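Local coordinates for protein putative tryptophan halogenase (Xanthomonas campestris pv. campestris, PDB 6Y1W) that probably binds FAD and is thought to use the flavin to halogenate aromatic substrates such as tryptophan, at residues T404-W407 / R408-S412; E483-L486 / A487-P490; P491-E494 / F495-Y499. All coordinates share one frame; numbering follows the deposited sequence. Where two conformers were deposited one is given.

Interaction 1. Residues T404-W407 / R408-S412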
loop_
_atom_site.group_PDB
_atom_site.type_symbol
_atom_site.label_atom_id
_atom_site.label_comp_id
_atom_site.label_asym_id
_atom_site.label_seq_id
_atom_site.Cartn_x
_atom_site.Cartn_y
_atom_site.Cartn_z
ATOM N N THR A 404 -14.408 10.660 34.849
ATOM C CA THR A 404 -14.074 12.071 34.930
ATOM C C THR A 404 -14.701 12.765 33.730
ATOM O O THR A 404 -15.085 12.109 32.732
ATOM C CB THR A 404 -12.552 12.349 34.921
ATOM O OG1 THR A 404 -12.040 12.046 33.603
ATOM C CG2 THR A 404 -11.829 11.518 35.966
ATOM N N ALA A 405 -14.864 14.089 33.845
ATOM C CA ALA A 405 -15.395 14.861 32.728
ATOM C C ALA A 405 -14.510 14.703 31.492
ATOM O O ALA A 405 -15.006 14.617 30.360
ATOM C CB ALA A 405 -15.498 16.340 33.114
ATOM N N PHE A 406 -13.193 14.646 31.703
ATOM C CA PHE A 406 -12.246 14.407 30.617
ATOM C C PHE A 406 -12.590 13.132 29.843
ATOM O O PHE A 406 -12.758 13.163 28.621
ATOM C CB PHE A 406 -10.818 14.322 31.193
ATOM C CG PHE A 406 -9.763 13.990 30.151
ATOM C CD1 PHE A 406 -9.156 14.992 29.428
ATOM C CD2 PHE A 406 -9.373 12.689 29.971
ATOM C CE1 PHE A 406 -8.160 14.671 28.476
ATOM C CE2 PHE A 406 -8.386 12.331 29.029
ATOM C CZ PHE A 406 -7.768 13.356 28.287
ATOM N N TRP A 407 -12.768 12.009 30.541
ATOM C CA TRP A 407 -13.077 10.772 29.821
ATOM C C TRP A 407 -14.482 10.787 29.213
ATOM O O TRP A 407 -14.696 10.207 28.147
ATOM C CB TRP A 407 -12.901 9.554 30.737
ATOM C CG TRP A 407 -11.436 9.333 31.003
ATOM C CD1 TRP A 407 -10.779 9.485 32.209
ATOM C CD2 TRP A 407 -10.421 8.996 30.033
ATOM N NE1 TRP A 407 -9.424 9.218 32.036
ATOM C CE2 TRP A 407 -9.185 8.944 30.712
ATOM C CE3 TRP A 407 -10.450 8.721 28.660
ATOM C CZ2 TRP A 407 -7.976 8.612 30.068
ATOM C CZ3 TRP A 407 -9.212 8.378 28.005
ATOM C CH2 TRP A 407 -8.018 8.349 28.717
ATOM N N ARG A 408 -15.465 11.381 29.897
ATOM C CA ARG A 408 -16.795 11.471 29.288
ATOM C C ARG A 408 -16.739 12.278 28.004
ATOM O O ARG A 408 -17.412 11.935 27.014
ATOM C CB ARG A 408 -17.794 12.102 30.265
ATOM C CG ARG A 408 -18.111 11.186 31.456
ATOM C CD ARG A 408 -19.272 11.786 32.309
ATOM N NE ARG A 408 -18.961 13.044 32.999
ATOM C CZ ARG A 408 -18.348 13.171 34.182
ATOM N NH1 ARG A 408 -17.877 12.102 34.838
ATOM N NH2 ARG A 408 -18.185 14.380 34.713
ATOM N N ASP A 409 -15.935 13.346 28.001
ATOM C CA ASP A 409 -15.816 14.166 26.792
ATOM C C ASP A 409 -15.099 13.395 25.682
ATOM O O ASP A 409 -15.513 13.438 24.514
ATOM C CB ASP A 409 -15.068 15.473 27.073
ATOM C CG ASP A 409 -15.869 16.447 27.945
ATOM O OD1 ASP A 409 -17.057 16.174 28.276
ATOM O OD2 ASP A 409 -15.282 17.466 28.318
ATOM N N CYS A 410 -14.050 12.643 26.031
ATOM C CA CYS A 410 -13.363 11.847 25.004
ATOM C C CYS A 410 -14.296 10.808 24.398
ATOM O O CYS A 410 -14.262 10.545 23.189
ATOM C CB CYS A 410 -12.137 11.126 25.599
ATOM S SG CYS A 410 -10.731 12.147 26.070
ATOM N N ALA A 411 -15.128 10.180 25.232
ATOM C CA ALA A 411 -15.998 9.117 24.744
ATOM C C ALA A 411 -17.148 9.656 23.899
ATOM O O ALA A 411 -17.663 8.940 23.028
ATOM C CB ALA A 411 -16.527 8.312 25.939
ATOM N N SER A 412 -17.565 10.896 24.144
ATOM C CA SER A 412 -18.779 11.436 23.523
ATOM C C SER A 412 -18.498 12.389 22.363
ATOM O O SER A 412 -19.432 12.726 21.619
ATOM C CB SER A 412 -19.626 12.146 24.596
ATOM O OG SER A 412 -19.042 13.383 24.964
#

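Interaction 2. Residues E483-L486 / A487-P490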
loop_
_atom_site.group_PDB
_atom_site.type_symbol
_atom_site.label_atom_id
_atom_site.label_comp_id
_atom_site.label_asym_id
_atom_site.label_seq_id
_atom_site.Cartn_x
_atom_site.Cartn_y
_atom_site.Cartn_z
ATOM N N GLU A 483 5.515 -20.033 23.000
ATOM C CA GLU A 483 6.204 -20.291 24.252
ATOM C C GLU A 483 7.559 -20.948 24.016
ATOM O O GLU A 483 8.501 -20.671 24.761
ATOM C CB GLU A 483 5.310 -21.129 25.167
ATOM C CG GLU A 483 4.113 -20.365 25.736
ATOM C CD GLU A 483 4.509 -19.060 26.383
ATOM O OE1 GLU A 483 5.226 -19.102 27.422
ATOM O OE2 GLU A 483 4.096 -17.993 25.864
ATOM N N ALA A 484 7.683 -21.800 22.999
ATOM C CA ALA A 484 8.980 -22.444 22.767
ATOM C C ALA A 484 10.005 -21.433 22.279
ATOM O O ALA A 484 11.203 -21.547 22.580
ATOM C CB ALA A 484 8.837 -23.573 21.757
ATOM N N THR A 485 9.556 -20.477 21.475
ATOM C CA THR A 485 10.446 -19.426 20.999
ATOM C C THR A 485 10.819 -18.487 22.138
ATOM O O THR A 485 11.997 -18.132 22.301
ATOM C CB THR A 485 9.781 -18.685 19.842
ATOM O OG1 THR A 485 9.466 -19.626 18.800
ATOM C CG2 THR A 485 10.713 -17.618 19.247
ATOM N N LEU A 486 9.837 -18.135 22.975
ATOM C CA LEU A 486 10.085 -17.238 24.097
ATOM C C LEU A 486 11.099 -17.835 25.058
ATOM O O LEU A 486 11.945 -17.116 25.606
ATOM C CB LEU A 486 8.772 -16.966 24.815
ATOM C CG LEU A 486 8.762 -16.058 26.039
ATOM C CD1 LEU A 486 8.982 -14.576 25.638
ATOM C CD2 LEU A 486 7.459 -16.212 26.767
ATOM N N ALA A 487 11.022 -19.158 25.283
ATOM C CA ALA A 487 11.939 -19.805 26.226
ATOM C C ALA A 487 13.396 -19.753 25.771
ATOM O O ALA A 487 14.292 -19.983 26.588
ATOM C CB ALA A 487 11.529 -21.267 26.436
ATOM N N ARG A 488 13.651 -19.496 24.496
ATOM C CA ARG A 488 14.995 -19.365 23.948
ATOM C C ARG A 488 15.537 -17.941 24.022
ATOM O O ARG A 488 16.702 -17.720 23.671
ATOM C CB ARG A 488 15.033 -19.820 22.495
ATOM C CG ARG A 488 14.586 -21.243 22.277
ATOM C CD ARG A 488 14.239 -21.465 20.812
ATOM N NE ARG A 488 15.066 -20.652 19.931
ATOM C CZ ARG A 488 14.743 -20.322 18.685
ATOM N NH1 ARG A 488 15.577 -19.581 17.962
ATOM N NH2 ARG A 488 13.585 -20.719 18.165
ATOM N N LEU A 489 14.743 -16.990 24.494
ATOM C CA LEU A 489 15.218 -15.607 24.545
ATOM C C LEU A 489 15.765 -15.284 25.934
ATOM O O LEU A 489 15.165 -15.678 26.939
ATOM C CB LEU A 489 14.070 -14.640 24.208
ATOM C CG LEU A 489 13.395 -14.864 22.857
ATOM C CD1 LEU A 489 12.233 -13.882 22.821
ATOM C CD2 LEU A 489 14.355 -14.631 21.735
ATOM N N PRO A 490 16.914 -14.609 26.059
ATOM C CA PRO A 490 17.476 -14.317 27.392
ATOM C C PRO A 490 16.800 -13.126 28.038
ATOM O O PRO A 490 16.129 -12.336 27.340
ATOM C CB PRO A 490 18.944 -13.992 27.092
ATOM C CG PRO A 490 18.874 -13.335 25.724
ATOM C CD PRO A 490 17.786 -14.121 24.977
HETATM O O HOH W 1 11.306 -22.454 18.722
#

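Interaction 3. Residues P491-E494 / F495-Y499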
loop_
_atom_site.group_PDB
_atom_site.type_symbol
_atom_site.label_atom_id
_atom_site.label_comp_id
_atom_site.label_asym_id
_atom_site.label_seq_id
_atom_site.Cartn_x
_atom_site.Cartn_y
_atom_site.Cartn_z
ATOM N N PRO A 491 17.007 -12.930 29.334
ATOM C CA PRO A 491 16.607 -11.665 29.972
ATOM C C PRO A 491 17.214 -10.464 29.243
ATOM O O PRO A 491 18.360 -10.499 28.790
ATOM C CB PRO A 491 17.153 -11.794 31.403
ATOM C CG PRO A 491 17.321 -13.296 31.607
ATOM C CD PRO A 491 17.692 -13.848 30.274
ATOM N N HIS A 492 16.408 -9.392 29.125
ATOM C CA HIS A 492 16.812 -8.172 28.409
ATOM C C HIS A 492 18.188 -7.683 28.855
ATOM O O HIS A 492 19.034 -7.310 28.033
ATOM C CB HIS A 492 15.758 -7.094 28.684
ATOM C CG HIS A 492 15.857 -5.870 27.814
ATOM N ND1 HIS A 492 15.151 -4.722 28.108
ATOM C CD2 HIS A 492 16.507 -5.632 26.651
ATOM C CE1 HIS A 492 15.407 -3.808 27.182
ATOM N NE2 HIS A 492 16.203 -4.341 26.273
ATOM N N ALA A 493 18.392 -7.621 30.157
ATOM C CA ALA A 493 19.632 -7.082 30.701
ATOM C C ALA A 493 20.823 -7.929 30.294
ATOM O O ALA A 493 21.898 -7.393 30.016
ATOM C CB ALA A 493 19.554 -7.014 32.226
ATOM N N GLU A 494 20.652 -9.257 30.253
ATOM C CA GLU A 494 21.758 -10.105 29.825
ATOM C C GLU A 494 22.089 -9.869 28.360
ATOM O O GLU A 494 23.267 -9.809 27.975
ATOM C CB GLU A 494 21.414 -11.575 30.074
ATOM C CG GLU A 494 21.663 -11.969 31.510
ATOM C CD GLU A 494 21.110 -13.332 31.845
ATOM O OE1 GLU A 494 20.722 -13.532 33.024
ATOM O OE2 GLU A 494 21.081 -14.195 30.931
ATOM N N PHE A 495 21.066 -9.700 27.523
ATOM C CA PHE A 495 21.337 -9.442 26.125
ATOM C C PHE A 495 22.030 -8.093 25.938
ATOM O O PHE A 495 22.999 -7.992 25.184
ATOM C CB PHE A 495 20.039 -9.522 25.304
ATOM C CG PHE A 495 20.306 -9.518 23.844
ATOM C CD1 PHE A 495 20.780 -10.675 23.211
ATOM C CD2 PHE A 495 20.173 -8.358 23.105
ATOM C CE1 PHE A 495 21.088 -10.658 21.845
ATOM C CE2 PHE A 495 20.483 -8.335 21.755
ATOM C CZ PHE A 495 20.943 -9.489 21.112
ATOM N N LEU A 496 21.558 -7.049 26.633
ATOM C CA LEU A 496 22.193 -5.737 26.517
ATOM C C LEU A 496 23.669 -5.792 26.912
ATOM O O LEU A 496 24.528 -5.224 26.237
ATOM C CB LEU A 496 21.463 -4.725 27.392
ATOM C CG LEU A 496 19.997 -4.441 26.996
ATOM C CD1 LEU A 496 19.324 -3.677 28.123
ATOM C CD2 LEU A 496 20.022 -3.568 25.706
ATOM N N ARG A 497 23.951 -6.440 28.036
ATOM C CA ARG A 497 25.328 -6.505 28.517
ATOM C C ARG A 497 26.253 -7.132 27.481
ATOM O O ARG A 497 27.427 -6.744 27.379
ATOM C CB ARG A 497 25.383 -7.313 29.802
ATOM C CG ARG A 497 25.213 -6.461 31.045
ATOM C CD ARG A 497 25.624 -7.230 32.293
ATOM N NE ARG A 497 24.623 -8.222 32.676
ATOM C CZ ARG A 497 23.561 -7.951 33.428
ATOM N NH1 ARG A 497 23.368 -6.710 33.868
ATOM N NH2 ARG A 497 22.698 -8.916 33.736
ATOM N N ARG A 498 25.759 -8.124 26.733
ATOM C CA ARG A 498 26.595 -8.783 25.729
ATOM C C ARG A 498 26.595 -8.082 24.376
ATOM O O ARG A 498 27.589 -8.171 23.639
ATOM C CB ARG A 498 26.137 -10.235 25.507
ATOM C CG ARG A 498 25.960 -11.047 26.771
ATOM C CD ARG A 498 25.793 -12.542 26.464
ATOM N NE ARG A 498 24.627 -12.836 25.628
ATOM C CZ ARG A 498 23.639 -13.658 25.983
ATOM N NH1 ARG A 498 22.617 -13.871 25.161
ATOM N NH2 ARG A 498 23.669 -14.268 27.165
ATOM N N TYR A 499 25.526 -7.375 24.018
ATOM C CA TYR A 499 25.371 -6.897 22.648
ATOM C C TYR A 499 25.728 -5.426 22.485
ATOM O O TYR A 499 26.367 -5.051 21.502
ATOM C CB TYR A 499 23.924 -7.116 22.189
ATOM C CG TYR A 499 23.637 -6.677 20.763
ATOM C CD1 TYR A 499 24.103 -7.413 19.672
ATOM C CD2 TYR A 499 22.865 -5.526 20.510
ATOM C CE1 TYR A 499 23.835 -7.000 18.371
ATOM C CE2 TYR A 499 22.583 -5.121 19.238
ATOM C CZ TYR A 499 23.060 -5.847 18.156
ATOM O OH TYR A 499 22.762 -5.446 16.884
#

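Interaction 1. Residues T404-W407 / R408-S412
C410 packs against F406 one turn away, a local i to i+4 contact of the Cys sulfur-aromatic kind along the short helix 405-412, whose N-cap is T404. The sulfur SG of C410 stands over one face of the F406 ring, 4.0 Å from its centroid and shifted toward the rim, with CE2 of F406 its nearest ring atom. F406 can offer that face because its CG lies anti to the backbone N (chi1 177°), whereas SG of C410 lies anti to its own carbonyl carbon. A small, polarisable cysteine suits a place where a flat ring must be met closely. W407 joins the cluster: CD2 of F406 lies over the centre of a face of its indole, and CE3 of W407 approaches CB of C410 obliquely. Y396 of helix 371-397 packs on all three side chains and Y293 meets the F406 ring edge to face; together with F245 they help to bury this side.

R408, by contrast, is exposed. Its chain, bent at chi3 (-66°), folds back and lays one face of the guanidinium over T404 C and A405 N, while NH1 bonds to the carbonyl of R402. A405 is small enough to let NH2 of R408 settle 3.7 Å from its CB. Farther round, D409 directs OD2 to Y293 OH, and W407 NE1 is spent on the carbonyl of D269. Four successive backbone bonds join the two halves, beginning with R408 N to T404 O at 3.0 Å. Threonine suits the N-cap because its short hydroxyl side chain, which also bonds to the carbonyl of R270, reaches a first-turn amide: W407 N donates to T404 OG1 over 3.1 Å, with an N-H...O angle of 167°.

Interaction 2. Residues E483-L486 / A487-P490
The guanidinium of R488 meets T485 OG1 obliquely, with the two side chains joined through a water that lies at the guanidinium edge, in its plane. That water accepts from NH2 of R488 at 2.9 Å and returns a weak bond to OG1 of T485. The threonine hydroxyl also bonds to the carbonyl of R481, one turn back, so the water is its lesser partner. Arginine suits this exposed position: its aliphatic portion crosses the end of the helix, bringing CG within 3.4 Å of A484 O, and the bend in the chain then carries the charged group over toward T485.

On the buried side, leucines take over. CD1 of L489 comes 4.4 Å from CD1 of L486, a loose apolar touch, while CG of L489 rests by T485 O. L486 also packs on L141, R144 and E148 of helix 141-148, to which E483 adds a salt bridge with R144. The exposed A487 sets its CB by E483 O.

The backbone changes its bonding pattern here. A487 N still reaches back four residues to E483 O at 3.0 Å, as in an alpha helix. R488 N and L489 N instead reach back three, to T485 O and L486 O; both donors stand well above the carbonyl planes, 59° out of them. The second of these closes a type I beta turn from L486 to L489, after which P490, lacking an amide hydrogen, can give no further helical bond. Such tightening from i to i+4 into i to i+3 bonds is characteristic of the C-terminal end of a helix, here 468-486, unwinding into a loop.

Interaction 3. Residues P491-E494 / F495-Y499
L496 sets its CD1 methyl over one face of the H492 imidazole, 3.8 Å from the ring centroid and 18° off the normal, which makes this a CH-pi contact between residues one turn apart on helix 492-499. The methyl sits toward the rim, with CD2 and NE2 of H492 its nearest ring atoms. H492 places its CG anti to the backbone N (chi1 -168°), while L496 places CG anti to the carbonyl carbon, and these choices bring leucine branch and ring face together. The ring is held at both nitrogens: ND1 bonds to the carbonyl of P260, and NE2 to the backbone N of F88 in strand 87-89. L496 packs against the same two residues, so this side of the helix is buried.

The charged residues are turned differently. R497, bent at chi3, sets one face of its guanidinium over A493 O, 3.8 Å above the plane, so no N-H is directed at that oxygen. Its NH2 crosses the E494 side chain at a slant, 3.9 Å from CG, and the methyl CB of A493 lies 4.0 Å from NH2 of R497, a fit that a small residue allows. E494 runs extended, and its OE2 stays 4.6 Å from NH2 of R498, well out of the guanidinium plane: opposite charges are near without forming a salt bridge. R498 lays CG against E494 O, which lies over one face of its guanidinium.

P491 suits the N-cap position, where its lack of an N-H costs the helix nothing and its carbonyl takes the first helical bond, from F495 N.

H492 lies about 7 Å, side chain to side chain, from K89, the predicted active-site lysine. A backbone amide at NE2 and a backbone carbonyl at ND1 fix the rotation of the imidazole, which keeps its face turned to the L496 methyl.

Along the chain the three contacts follow one another, interaction 1 on helix 405-412, interaction 2 at the end of helix 468-486 and interaction 3 on helix 492-499. Interactions 2 and 3 are neighbours, their centres about 15 Å apart, and adjoin where P490 CG packs 3.8 Å from R498 NH1 and 4.0 Å from F495 CB. Interaction 1 is remote from both: its centre lies about 41 Å from that of interaction 2 and 42 Å from that of interaction 3. The C-terminal helices thus pack on separate parts of the protein, with 405-412 beside helix 371-397, 468-486 beside helix 141-148 and 492-499 beside strand 87-89.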